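Local coordinates for protein phosphoinositol-specific phospholipase C (Pseudomonas sp., PDB 5FYP) that probably cleaves the phosphodiester bond of phosphoinositides in a calcium-dependent manner, at residues G263-S268 with A281-A286; I211-N216 with G234-N239; T156-G161 with K170-P175; G146-P151 with V184-N189; W248-F253 with N274-L279. One frame throughout, in Å; residues are numbered along the deposited sequence. Where two conformers were deposited one is given.

The chain belongs to a TIM-barrel family, and interactions 1 and 2 reach the same sheet. In interaction 1 the side chain of Tyr283 is about 8 Å from the bound calcium ion; in interaction 2 the side chain of Ser212 is about 12 Å from the bound calcium ion. Interaction 2 joins interaction 4 through a probable hydrogen bond of 3.1 Å from Ser212 N to Leu188 O. Interaction 3 is nested inside the loop that interaction 4 closes, and Pro175 CG packs on Phe149 CZ at 3.8 Å. Interactions 1 and 5, their centres about 15 Å apart, alternate along the chain and touch at Val267 CG1 and Gln275 OE1, 4.2 Å; helix 269-274 lies between the segments of interaction 1.

Interaction 1: residues G263-S268 with A281-A286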
# COMPACT_ATOMS: atom_id res chain seq x y z
N GLY A 263 13.70 3.44 1.43
CA GLY A 263 15.14 3.47 1.36
C GLY A 263 15.79 4.71 1.92
O GLY A 263 16.99 4.87 1.76
N ASP A 264 15.02 5.57 2.57
CA ASP A 264 15.55 6.87 3.04
C ASP A 264 15.57 6.93 4.56
O ASP A 264 15.26 7.95 5.16
CB ASP A 264 14.74 8.02 2.45
CG ASP A 264 15.47 9.34 2.45
OD1 ASP A 264 16.73 9.33 2.34
OD2 ASP A 264 14.80 10.39 2.47
N ASP A 265 16.09 5.88 5.17
CA ASP A 265 16.00 5.69 6.61
C ASP A 265 16.77 6.69 7.47
O ASP A 265 16.48 6.82 8.66
CB ASP A 265 16.48 4.28 6.99
CG ASP A 265 15.59 3.21 6.39
OD1 ASP A 265 15.69 3.04 5.14
OD2 ASP A 265 14.77 2.66 7.13
N GLU A 266 17.79 7.32 6.91
CA GLU A 266 18.64 8.24 7.71
C GLU A 266 18.09 9.65 7.71
O GLU A 266 18.67 10.51 8.34
CB GLU A 266 20.07 8.19 7.22
CG GLU A 266 20.78 6.91 7.65
CD GLU A 266 20.35 5.65 6.94
OE1 GLU A 266 20.42 5.61 5.68
OE2 GLU A 266 20.00 4.68 7.62
N VAL A 267 16.95 9.86 7.07
CA VAL A 267 16.21 11.12 7.10
C VAL A 267 15.01 10.95 8.04
O VAL A 267 14.30 9.97 7.98
CB VAL A 267 15.81 11.53 5.68
CG1 VAL A 267 14.87 12.73 5.68
CG2 VAL A 267 17.07 11.81 4.87
N SER A 268 14.83 11.91 8.93
CA SER A 268 13.82 11.82 9.97
C SER A 268 12.40 11.93 9.45
O SER A 268 12.16 12.44 8.34
CB SER A 268 14.02 12.91 11.00
OG SER A 268 13.64 14.15 10.44
N ALA A 281 8.78 4.94 4.53
CA ALA A 281 9.04 3.56 4.94
C ALA A 281 10.38 3.44 5.64
O ALA A 281 11.40 3.83 5.09
CB ALA A 281 9.02 2.68 3.72
N TYR A 282 10.35 2.87 6.84
CA TYR A 282 11.54 2.65 7.66
C TYR A 282 11.63 1.20 8.11
O TYR A 282 10.66 0.63 8.60
CB TYR A 282 11.50 3.48 8.92
CG TYR A 282 11.60 4.96 8.72
CD1 TYR A 282 10.45 5.73 8.55
CD2 TYR A 282 12.82 5.63 8.76
CE1 TYR A 282 10.52 7.09 8.41
CE2 TYR A 282 12.90 7.01 8.62
CZ TYR A 282 11.75 7.72 8.44
OH TYR A 282 11.80 9.08 8.34
N TYR A 283 12.83 0.64 8.01
CA TYR A 283 13.08 -0.67 8.63
C TYR A 283 12.78 -0.62 10.14
O TYR A 283 12.09 -1.49 10.68
CB TYR A 283 14.51 -1.10 8.40
CG TYR A 283 14.84 -1.32 6.96
CD1 TYR A 283 14.25 -2.36 6.24
CD2 TYR A 283 15.78 -0.53 6.28
CE1 TYR A 283 14.57 -2.61 4.91
CE2 TYR A 283 16.10 -0.74 4.95
CZ TYR A 283 15.50 -1.80 4.28
OH TYR A 283 15.83 -2.06 2.97
N ARG A 284 13.32 0.40 10.79
CA ARG A 284 13.22 0.62 12.26
C ARG A 284 12.08 1.63 12.50
O ARG A 284 12.30 2.77 12.91
CB ARG A 284 14.54 1.08 12.85
CG ARG A 284 15.71 0.14 12.53
CD ARG A 284 17.08 0.68 12.93
NE ARG A 284 17.21 0.95 14.33
CZ ARG A 284 18.22 1.62 14.86
NH1 ARG A 284 19.21 2.19 14.10
NH2 ARG A 284 18.25 1.80 16.18
N PHE A 285 10.87 1.20 12.20
CA PHE A 285 9.72 2.11 12.23
C PHE A 285 9.39 2.64 13.64
O PHE A 285 9.02 3.81 13.77
CB PHE A 285 8.48 1.45 11.60
CG PHE A 285 8.18 0.08 12.15
CD1 PHE A 285 7.43 -0.07 13.31
CD2 PHE A 285 8.71 -1.04 11.54
CE1 PHE A 285 7.22 -1.34 13.82
CE2 PHE A 285 8.52 -2.29 12.09
CZ PHE A 285 7.77 -2.43 13.23
N ALA A 286 9.56 1.83 14.66
CA ALA A 286 9.17 2.26 16.02
C ALA A 286 10.05 3.39 16.51
O ALA A 286 9.61 4.24 17.29
CB ALA A 286 9.19 1.11 17.00
O HOH W 1 13.41 2.25 4.03
O HOH W 2 12.25 5.90 3.42
O HOH W 3 15.24 2.34 9.76
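Asp265 and the tyrosine pair Tyr282 and Tyr283 carry this contact. The Asp265 carboxylate reaches across so that OD2 accepts the backbone N-H of Tyr283 at 2.9 Å; the N-H approaches nearly along the C-O axis and the bond bends to 154° at the hydrogen. The same carboxylate lies almost parallel to the phenol ring of Tyr283, the two planes 9° apart although the side chains cross at about a right angle, and OD2 comes within 3.5 Å of Tyr283 CD2. Two waters finish the grip. Water 1 donates to Asp265 OD1 at 2.7 Å and also joins Gly263 N to Ala281 O, while water 3 links OD2 to Arg284 N. Each carboxylate oxygen is thus gripped, OD1 by water 1 and OD2 by both Tyr283 N and water 3. Tyr282 runs its ring alongside the turn from Asp264 to Val267. Its CG stands anti to the carbonyl carbon (chi1 -67°), and from there the ring extends until OH donates to Val267 O at 2.7 Å. Asp265 O sits at the ring edge, in plane, 3.6 Å from Tyr282 CE2. The hydroxyl also bonds to His272 ND1, tying the turn to helix 269-274. Around this, Ala281 and Tyr282 close strand 279-282, hydrogen-bonded to Val261 on one neighbouring strand and Ala24 on the other, and Tyr283 stacks on His26 in the loop after strand 20-25.

Interaction 2: residues I211-N216 with G234-N239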
# COMPACT_ATOMS: atom_id res chain seq x y z
N ILE A 211 -3.02 0.64 -7.63
CA ILE A 211 -1.70 0.51 -8.21
C ILE A 211 -0.83 1.73 -7.88
O ILE A 211 -1.32 2.86 -7.87
CB ILE A 211 -1.74 0.25 -9.72
CG1 ILE A 211 -2.42 1.36 -10.53
CG2 ILE A 211 -2.39 -1.11 -10.01
CD1 ILE A 211 -2.15 1.27 -12.02
N SER A 212 0.45 1.48 -7.58
CA SER A 212 1.34 2.57 -7.23
C SER A 212 2.65 2.41 -7.98
O SER A 212 3.54 1.68 -7.54
CB SER A 212 1.58 2.60 -5.73
OG SER A 212 2.41 3.70 -5.40
N PRO A 213 2.75 3.03 -9.16
CA PRO A 213 3.92 2.78 -10.01
C PRO A 213 5.19 3.40 -9.50
O PRO A 213 5.19 4.44 -8.83
CB PRO A 213 3.51 3.39 -11.35
CG PRO A 213 2.53 4.45 -10.99
CD PRO A 213 1.75 3.87 -9.83
N VAL A 214 6.30 2.78 -9.90
CA VAL A 214 7.63 3.34 -9.74
C VAL A 214 7.64 4.68 -10.48
O VAL A 214 7.26 4.78 -11.64
CB VAL A 214 8.70 2.40 -10.34
CG1 VAL A 214 10.07 3.04 -10.28
CG2 VAL A 214 8.70 1.05 -9.62
N THR A 215 8.11 5.72 -9.77
CA THR A 215 7.97 7.12 -10.21
C THR A 215 9.31 7.82 -10.26
O THR A 215 9.98 7.90 -9.23
CB THR A 215 7.01 7.80 -9.24
OG1 THR A 215 5.72 7.16 -9.30
CG2 THR A 215 6.82 9.29 -9.52
N ASN A 216 9.66 8.31 -11.45
CA ASN A 216 10.88 9.09 -11.63
C ASN A 216 10.74 10.23 -12.62
O ASN A 216 11.73 10.82 -13.03
CB ASN A 216 12.11 8.23 -11.91
CG ASN A 216 12.05 7.52 -13.22
OD1 ASN A 216 11.29 7.85 -14.10
ND2 ASN A 216 12.84 6.47 -13.32
N GLY A 234 -4.54 6.01 -16.09
CA GLY A 234 -5.67 6.77 -15.57
C GLY A 234 -6.17 6.32 -14.21
O GLY A 234 -6.83 7.09 -13.54
N TYR A 235 -5.83 5.09 -13.78
CA TYR A 235 -6.21 4.57 -12.47
C TYR A 235 -5.26 4.96 -11.36
O TYR A 235 -5.48 4.61 -10.22
CB TYR A 235 -6.36 3.04 -12.53
CG TYR A 235 -7.50 2.55 -13.38
CD1 TYR A 235 -8.78 2.39 -12.85
CD2 TYR A 235 -7.33 2.31 -14.72
CE1 TYR A 235 -9.84 1.96 -13.65
CE2 TYR A 235 -8.39 1.89 -15.53
CZ TYR A 235 -9.65 1.73 -14.99
OH TYR A 235 -10.72 1.35 -15.75
N VAL A 236 -4.16 5.64 -11.69
CA VAL A 236 -3.11 5.88 -10.70
C VAL A 236 -3.50 6.96 -9.69
O VAL A 236 -3.64 8.13 -10.05
CB VAL A 236 -1.79 6.24 -11.42
CG1 VAL A 236 -0.73 6.73 -10.48
CG2 VAL A 236 -1.29 5.04 -12.22
N ALA A 237 -3.56 6.54 -8.43
CA ALA A 237 -3.90 7.40 -7.31
C ALA A 237 -2.82 7.38 -6.22
O ALA A 237 -2.99 7.96 -5.15
CB ALA A 237 -5.23 7.00 -6.71
N MET A 238 -1.70 6.71 -6.52
CA MET A 238 -0.61 6.49 -5.59
C MET A 238 0.68 6.40 -6.39
O MET A 238 0.65 6.00 -7.56
CB MET A 238 -0.79 5.19 -4.80
CG MET A 238 -2.02 5.21 -3.91
SD MET A 238 -1.80 3.97 -2.61
CE MET A 238 -3.30 4.18 -1.65
N ASN A 239 1.79 6.78 -5.77
CA ASN A 239 3.09 6.75 -6.44
C ASN A 239 4.15 6.24 -5.48
O ASN A 239 4.15 6.57 -4.30
CB ASN A 239 3.47 8.12 -6.98
CG ASN A 239 2.59 8.52 -8.15
OD1 ASN A 239 1.54 9.17 -7.98
ND2 ASN A 239 2.99 8.11 -9.34
O HOH W 4 -3.69 3.99 -7.25
O HOH W 5 -5.51 2.38 -8.61
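Pro213 and Val236 meet tip to tip, with the proline CD 3.8 Å from Val236 CG1. The other methyl of the valine, CG2, receives CD1 of Ile211 at 3.9 Å, the two side chains crossing at about a right angle. Next along, Ser212 lays its CB against Met238 CB at 3.6 Å. Met238 O is buried here without a hydrogen-bond partner, and the nearest atoms across the contact are carbons: Pro213 CD, and Ser212 CA in a C-H...O contact of 3.5 Å. The polar end is Thr215. Its OG1, anti to the carbonyl carbon (chi1 -62°), accepts Asn239 ND2 at 2.9 Å, the oxygen lying close to the amide plane, and donates to Pro213 O at 2.8 Å. Asn239 in turn gives ND2 to Asp220 O and pairs OD1 with His257 ND1, which fixes the amide's rotation. Two waters bridge the backbones at the Ile211 end, one between Ile211 O and Ala237 N. The contact stands at the seam between the two sheets: 210-211 is the outermost strand of one and 238-242 of the other, with Ser212 bonded to Leu188 of strand 184-189 and helix 193-203 covering Ile211.

Interaction 3: residues T156-G161 with K170-P175; sequences THIGSG and KGKSWP
With CG anti to the backbone N (chi1 -180°), His157 starts its side chain toward Pro175, whose ring covers one face of the imidazole. At the next residue, Ile158 CG2 lies anti to the carbonyl carbon and is turned toward Ser173 O and Lys172 CB. Pro175 CG sits above the centre of the imidazole, 3.7 Å from the centroid of the His157 ring and 9° off the ring normal, a CH-pi contact in which the two side chains slide past each other in opposite directions. Pro175 CD shares the same face, 3.7 Å from His157 CD2. At the edge of the imidazole, in its plane, lies Ser173 O, 3.2 Å from His157 CD2. At Ile158, Lys172 bends at chi2, which lays CD 4.1 Å from Ile158 CB; CB of the lysine meets Ile158 CG2 at 4.0 Å, and its CE comes to 3.7 Å from Ile158 O. An alanine in place of Pro175 would lack CG and CD, which would probably thin the cover on the imidazole face, open a gap there, and take from Phe149 CZ its packing partner. Gly159 is the first residue to leave helical angles: it combines positive phi (74°) with two bonds back into the last turn, one of them from Gly159 N to Thr156 O at 3.1 Å. That is a Schellman motif, the classic C-terminal stop of an alpha helix, here with its last turn packed on the Lys172-Pro175 loop.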
# COMPACT_ATOMS: atom_id res chain seq x y z
N THR A 156 -15.74 7.46 -6.70
CA THR A 156 -17.06 7.92 -6.34
C THR A 156 -16.99 9.11 -5.39
O THR A 156 -17.72 10.09 -5.55
CB THR A 156 -17.86 6.76 -5.75
OG1 THR A 156 -18.04 5.78 -6.77
CG2 THR A 156 -19.20 7.22 -5.20
N HIS A 157 -16.10 9.05 -4.41
CA HIS A 157 -15.95 10.15 -3.45
C HIS A 157 -15.69 11.49 -4.15
O HIS A 157 -16.25 12.50 -3.77
CB HIS A 157 -14.85 9.86 -2.45
CG HIS A 157 -14.67 10.95 -1.46
ND1 HIS A 157 -15.55 11.17 -0.43
CD2 HIS A 157 -13.73 11.93 -1.37
CE1 HIS A 157 -15.14 12.21 0.28
NE2 HIS A 157 -14.05 12.69 -0.28
N ILE A 158 -14.82 11.47 -5.14
CA ILE A 158 -14.44 12.72 -5.85
C ILE A 158 -15.27 12.99 -7.10
O ILE A 158 -15.04 13.96 -7.81
CB ILE A 158 -12.94 12.75 -6.20
CG1 ILE A 158 -12.55 11.75 -7.31
CG2 ILE A 158 -12.09 12.56 -4.95
CD1 ILE A 158 -11.27 12.08 -8.01
N GLY A 159 -16.25 12.14 -7.41
CA GLY A 159 -17.11 12.36 -8.59
C GLY A 159 -16.44 12.07 -9.93
O GLY A 159 -16.79 12.69 -10.93
N SER A 160 -15.52 11.11 -9.95
CA SER A 160 -14.76 10.74 -11.14
C SER A 160 -15.07 9.30 -11.55
O SER A 160 -15.38 8.47 -10.70
CB SER A 160 -13.26 10.86 -10.83
OG SER A 160 -12.42 10.52 -11.93
N GLY A 161 -14.82 8.97 -12.82
CA GLY A 161 -14.61 7.58 -13.18
C GLY A 161 -13.31 7.05 -12.58
O GLY A 161 -12.35 7.81 -12.41
N LYS A 170 -6.37 15.78 -8.78
CA LYS A 170 -5.72 17.05 -8.56
C LYS A 170 -6.75 18.07 -8.03
O LYS A 170 -7.78 18.30 -8.64
CB LYS A 170 -5.08 17.54 -9.85
CG LYS A 170 -4.25 18.80 -9.68
CD LYS A 170 -3.75 19.29 -11.05
CE LYS A 170 -4.95 19.98 -11.72
NZ LYS A 170 -4.63 20.86 -12.81
N GLY A 171 -6.44 18.66 -6.91
CA GLY A 171 -7.34 19.65 -6.30
C GLY A 171 -8.43 19.04 -5.44
O GLY A 171 -9.24 19.76 -4.90
N LYS A 172 -8.39 17.72 -5.26
CA LYS A 172 -9.45 17.05 -4.50
C LYS A 172 -8.90 16.42 -3.21
O LYS A 172 -7.75 16.04 -3.06
CB LYS A 172 -10.16 16.00 -5.38
CG LYS A 172 -11.05 16.58 -6.53
CD LYS A 172 -12.48 16.84 -6.06
CE LYS A 172 -13.51 17.22 -7.11
NZ LYS A 172 -12.97 17.97 -8.25
N SER A 173 -9.81 16.27 -2.26
CA SER A 173 -9.52 15.63 -0.98
C SER A 173 -10.03 14.20 -0.97
O SER A 173 -11.17 13.90 -1.37
CB SER A 173 -10.20 16.39 0.15
OG SER A 173 -9.67 17.67 0.26
N TRP A 174 -9.19 13.29 -0.48
CA TRP A 174 -9.67 11.95 -0.12
C TRP A 174 -10.62 12.06 1.07
O TRP A 174 -10.61 13.05 1.80
CB TRP A 174 -8.49 11.06 0.27
CG TRP A 174 -7.58 10.67 -0.86
CD1 TRP A 174 -7.00 11.48 -1.79
CD2 TRP A 174 -7.09 9.34 -1.12
NE1 TRP A 174 -6.21 10.73 -2.64
CE2 TRP A 174 -6.23 9.42 -2.24
CE3 TRP A 174 -7.29 8.08 -0.53
CZ2 TRP A 174 -5.61 8.32 -2.78
CZ3 TRP A 174 -6.66 6.98 -1.06
CH2 TRP A 174 -5.86 7.11 -2.20
N PRO A 175 -11.39 10.98 1.35
CA PRO A 175 -12.09 10.93 2.63
C PRO A 175 -11.10 11.11 3.79
O PRO A 175 -9.90 10.81 3.69
CB PRO A 175 -12.71 9.53 2.64
CG PRO A 175 -12.80 9.15 1.18
CD PRO A 175 -11.55 9.74 0.60

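Interaction 4: residues G146-P151 with V184-N189; sequences GKLFTP and VLLVLN
Leu148 and Val184 are joined by a single beta bridge, their CA atoms 4.8 Å apart. Val184 N donates to Lys147 O at 2.9 Å and Phe149 N to Val184 O at 3.0 Å, the one residue bonding to both neighbours of Leu148 as in a parallel pair. Val184 O also receives the CA-H of Leu148 at 3.3 Å. One step on the backbones have separated, and water 6 spans the gap, donating to Phe149 O and accepting from Leu186 N. Side chains then pack on two sides of the bridge. Leu148 CG is anti to the carbonyl carbon (chi1 -62°); beyond it CD2 touches Leu186 CD1 at 3.7 Å and Val184 CG1 at 4.1 Å. Phe149 lies alongside Leu185, both pointing the same way, with CD2 of the ring 4.0 Å from Leu185 CG. Helix 133-144 packs on Val184 and Leu186 through Phe144, while Leu180 touches Phe149. Lys147 sends its amine away to a salt bridge with Asp106 and a hydrogen bond to Ser105. The chemistry is thus divided: two backbone bonds and one water satisfy the polar groups that pin the loop to the start of strand 184-189, and apolar side chains pack on both sides of the bridge.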
# COMPACT_ATOMS: atom_id res chain seq x y z
N GLY A 146 -15.85 -6.52 3.56
CA GLY A 146 -16.24 -5.14 3.48
C GLY A 146 -15.28 -4.15 4.08
O GLY A 146 -15.56 -2.97 4.06
N LYS A 147 -14.13 -4.61 4.61
CA LYS A 147 -13.16 -3.67 5.18
C LYS A 147 -12.46 -2.83 4.13
O LYS A 147 -11.90 -1.80 4.46
CB LYS A 147 -12.11 -4.40 6.02
CG LYS A 147 -12.64 -5.04 7.28
CD LYS A 147 -11.52 -5.79 8.01
CE LYS A 147 -12.01 -6.57 9.23
NZ LYS A 147 -12.51 -5.67 10.31
N LEU A 148 -12.43 -3.30 2.89
CA LEU A 148 -11.62 -2.60 1.87
C LEU A 148 -12.20 -1.26 1.46
O LEU A 148 -13.43 -1.08 1.39
CB LEU A 148 -11.45 -3.47 0.63
CG LEU A 148 -10.72 -4.79 0.86
CD1 LEU A 148 -10.55 -5.49 -0.46
CD2 LEU A 148 -9.39 -4.60 1.52
N PHE A 149 -11.29 -0.34 1.21
CA PHE A 149 -11.55 0.91 0.50
C PHE A 149 -10.72 0.82 -0.79
O PHE A 149 -9.52 0.62 -0.70
CB PHE A 149 -11.13 2.11 1.35
CG PHE A 149 -11.32 3.44 0.68
CD1 PHE A 149 -12.54 4.05 0.65
CD2 PHE A 149 -10.24 4.10 0.10
CE1 PHE A 149 -12.73 5.29 0.05
CE2 PHE A 149 -10.42 5.33 -0.50
CZ PHE A 149 -11.66 5.93 -0.53
N THR A 150 -11.38 0.93 -1.93
CA THR A 150 -10.78 0.62 -3.22
C THR A 150 -10.74 1.84 -4.14
O THR A 150 -11.36 2.87 -3.85
CB THR A 150 -11.59 -0.47 -3.92
OG1 THR A 150 -12.85 0.11 -4.31
CG2 THR A 150 -11.81 -1.69 -3.02
N PRO A 151 -10.07 1.71 -5.29
CA PRO A 151 -10.05 2.84 -6.24
C PRO A 151 -11.43 3.35 -6.65
O PRO A 151 -11.65 4.55 -6.70
CB PRO A 151 -9.23 2.29 -7.39
CG PRO A 151 -8.27 1.31 -6.76
CD PRO A 151 -9.09 0.67 -5.66
N VAL A 184 -9.33 -0.84 5.37
CA VAL A 184 -8.05 -1.35 4.88
C VAL A 184 -7.91 -0.94 3.41
O VAL A 184 -8.81 -1.10 2.62
CB VAL A 184 -7.99 -2.87 5.01
CG1 VAL A 184 -6.74 -3.45 4.37
CG2 VAL A 184 -8.07 -3.29 6.48
N LEU A 185 -6.74 -0.37 3.10
CA LEU A 185 -6.35 0.02 1.74
C LEU A 185 -5.21 -0.87 1.30
O LEU A 185 -4.21 -0.96 2.00
CB LEU A 185 -5.90 1.49 1.66
CG LEU A 185 -6.98 2.56 1.78
CD1 LEU A 185 -7.57 2.65 3.17
CD2 LEU A 185 -6.43 3.91 1.37
N LEU A 186 -5.36 -1.50 0.15
CA LEU A 186 -4.34 -2.37 -0.41
C LEU A 186 -3.64 -1.67 -1.57
O LEU A 186 -4.30 -1.04 -2.39
CB LEU A 186 -4.97 -3.65 -0.90
CG LEU A 186 -5.78 -4.41 0.15
CD1 LEU A 186 -6.43 -5.62 -0.47
CD2 LEU A 186 -4.93 -4.79 1.35
N VAL A 187 -2.31 -1.82 -1.63
CA VAL A 187 -1.52 -1.12 -2.64
C VAL A 187 -0.62 -2.13 -3.32
O VAL A 187 0.04 -2.92 -2.65
CB VAL A 187 -0.66 -0.05 -1.96
CG1 VAL A 187 0.11 0.76 -3.01
CG2 VAL A 187 -1.51 0.87 -1.08
N LEU A 188 -0.56 -2.11 -4.64
CA LEU A 188 0.30 -3.01 -5.41
C LEU A 188 1.58 -2.28 -5.82
O LEU A 188 1.53 -1.19 -6.40
CB LEU A 188 -0.43 -3.50 -6.66
CG LEU A 188 0.29 -4.54 -7.49
CD1 LEU A 188 0.48 -5.84 -6.70
CD2 LEU A 188 -0.45 -4.79 -8.78
N ASN A 189 2.72 -2.91 -5.52
CA ASN A 189 4.02 -2.49 -6.04
C ASN A 189 4.62 -3.65 -6.83
O ASN A 189 4.27 -4.82 -6.60
CB ASN A 189 5.00 -2.06 -4.93
CG ASN A 189 4.62 -0.80 -4.18
OD1 ASN A 189 3.72 -0.01 -4.53
ND2 ASN A 189 5.35 -0.57 -3.16
O HOH W 6 -7.83 -1.52 -1.26

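Interaction 5: residues W248-F253 with N274-L279; sequences WAKQAF and NQKINL
Lys276 lays its aliphatic chain over one face of the Phe253 ring. CD stands above the centre of the ring, 4.0 Å from the centroid and 5° off the normal, a CH-pi contact, and CB of the lysine meets Phe253 CB at 3.8 Å. A second point of touch is hydrocarbon too: Ala249 CB presses on Ile277 CG1 at 3.5 Å. Lys250 CG packs on Gln275 O at 3.8 Å; Lys250 is modelled in two conformers, so the weak bond from Lys250 NZ to Asn274 O is doubtful. What sets these groups up lies one layer out. Phe253 CG is anti to the backbone N (chi1 174°), which sets CG on the side facing Lys276, and Phe253 N is held by Ala249 O at 2.8 Å, one turn earlier. On the other side, Lys276 has positive phi (64°) as the C-prime residue of a Schellman motif that ends helix 269-274, with Ile277 N bonded back to His272 O. An alanine in place of Phe253 would probably leave the Lys276 chain without its ring support, more mobile, and rob Phe298 of its edge-to-face partner. The contact thus places helix 249-254 beside the link from helix 269-274 to strand 279-282. Beneath it, Ile277 touches Val261 of strand 258-262, and Asn278 bonds to Gly259 N and Ile20 O, joining the link to the strands that flank 279-282.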
# COMPACT_ATOMS: atom_id res chain seq x y z
N TRP A 248 9.82 13.72 -6.15
CA TRP A 248 8.52 13.58 -6.81
C TRP A 248 7.35 13.49 -5.83
O TRP A 248 6.21 13.68 -6.26
CB TRP A 248 8.51 12.38 -7.78
CG TRP A 248 9.41 12.65 -8.91
CD1 TRP A 248 10.65 12.20 -9.12
CD2 TRP A 248 9.15 13.61 -9.95
NE1 TRP A 248 11.20 12.79 -10.24
CE2 TRP A 248 10.27 13.66 -10.77
CE3 TRP A 248 8.06 14.41 -10.28
CZ2 TRP A 248 10.37 14.54 -11.87
CZ3 TRP A 248 8.14 15.28 -11.34
CH2 TRP A 248 9.28 15.33 -12.13
N ALA A 249 7.61 13.30 -4.53
CA ALA A 249 6.53 13.24 -3.57
C ALA A 249 5.76 14.57 -3.54
O ALA A 249 4.56 14.57 -3.31
CB ALA A 249 7.00 12.86 -2.20
N LYS A 250 6.45 15.69 -3.75
CA LYS A 250 5.76 16.98 -3.77
C LYS A 250 4.72 17.05 -4.87
O LYS A 250 3.66 17.65 -4.71
CB LYS A 250 6.75 18.16 -3.88
CG LYS A 250 7.53 18.44 -2.59
CD LYS A 250 8.47 19.62 -2.65
CE LYS A 250 8.99 19.95 -1.27
NZ LYS A 250 7.98 20.52 -0.32
N GLN A 251 5.01 16.42 -6.01
CA GLN A 251 4.05 16.35 -7.12
C GLN A 251 2.97 15.31 -6.86
O GLN A 251 1.81 15.55 -7.24
CB GLN A 251 4.75 16.19 -8.43
CG GLN A 251 5.27 17.51 -8.97
CD GLN A 251 4.09 18.39 -9.41
OE1 GLN A 251 3.19 17.91 -10.15
NE2 GLN A 251 3.89 19.48 -8.70
N ALA A 252 3.31 14.19 -6.23
CA ALA A 252 2.24 13.29 -5.78
C ALA A 252 1.26 14.05 -4.88
O ALA A 252 0.04 14.00 -5.04
CB ALA A 252 2.82 12.09 -5.05
N PHE A 253 1.81 14.77 -3.91
CA PHE A 253 1.03 15.60 -3.01
C PHE A 253 0.17 16.60 -3.77
O PHE A 253 -1.03 16.77 -3.49
CB PHE A 253 2.00 16.30 -2.02
CG PHE A 253 1.34 17.31 -1.10
CD1 PHE A 253 0.76 16.96 0.07
CD2 PHE A 253 1.33 18.65 -1.45
CE1 PHE A 253 0.18 17.91 0.89
CE2 PHE A 253 0.76 19.61 -0.62
CZ PHE A 253 0.18 19.23 0.54
N ASN A 274 8.14 17.52 5.92
CA ASN A 274 8.44 18.76 5.23
C ASN A 274 8.58 18.54 3.69
O ASN A 274 8.25 19.44 2.89
CB ASN A 274 9.66 19.35 5.90
CG ASN A 274 9.45 19.65 7.43
OD1 ASN A 274 8.31 19.86 7.97
ND2 ASN A 274 10.57 19.68 8.13
N GLN A 275 8.98 17.32 3.29
CA GLN A 275 9.10 16.88 1.90
C GLN A 275 7.79 16.35 1.29
O GLN A 275 7.78 15.87 0.15
CB GLN A 275 10.24 15.87 1.80
CG GLN A 275 11.58 16.53 2.15
CD GLN A 275 12.76 15.60 2.36
OE1 GLN A 275 12.68 14.40 2.49
NE2 GLN A 275 13.93 16.22 2.32
N LYS A 276 6.69 16.46 2.04
CA LYS A 276 5.34 16.15 1.55
C LYS A 276 5.15 14.68 1.18
O LYS A 276 4.43 14.35 0.25
CB LYS A 276 4.90 17.05 0.39
CG LYS A 276 4.97 18.53 0.69
CD LYS A 276 4.04 18.96 1.81
CE LYS A 276 4.03 20.47 1.91
NZ LYS A 276 3.62 20.97 3.21
N ILE A 277 5.79 13.82 1.96
CA ILE A 277 5.71 12.37 1.75
C ILE A 277 4.60 11.81 2.64
O ILE A 277 4.66 11.92 3.87
CB ILE A 277 7.04 11.71 2.07
CG1 ILE A 277 8.13 12.22 1.10
CG2 ILE A 277 6.90 10.21 2.04
CD1 ILE A 277 9.55 12.03 1.60
N ASN A 278 3.62 11.15 2.04
CA ASN A 278 2.57 10.53 2.86
C ASN A 278 3.04 9.33 3.66
O ASN A 278 2.67 9.21 4.83
CB ASN A 278 1.39 10.07 2.01
CG ASN A 278 0.60 11.21 1.41
OD1 ASN A 278 0.67 11.47 0.20
ND2 ASN A 278 -0.19 11.88 2.23
N LEU A 279 3.78 8.44 3.02
CA LEU A 279 4.18 7.18 3.66
C LEU A 279 5.71 7.07 3.60
O LEU A 279 6.27 6.87 2.51
CB LEU A 279 3.52 5.99 2.96
CG LEU A 279 2.02 6.05 2.78
CD1 LEU A 279 1.53 4.86 1.95
CD2 LEU A 279 1.23 6.15 4.08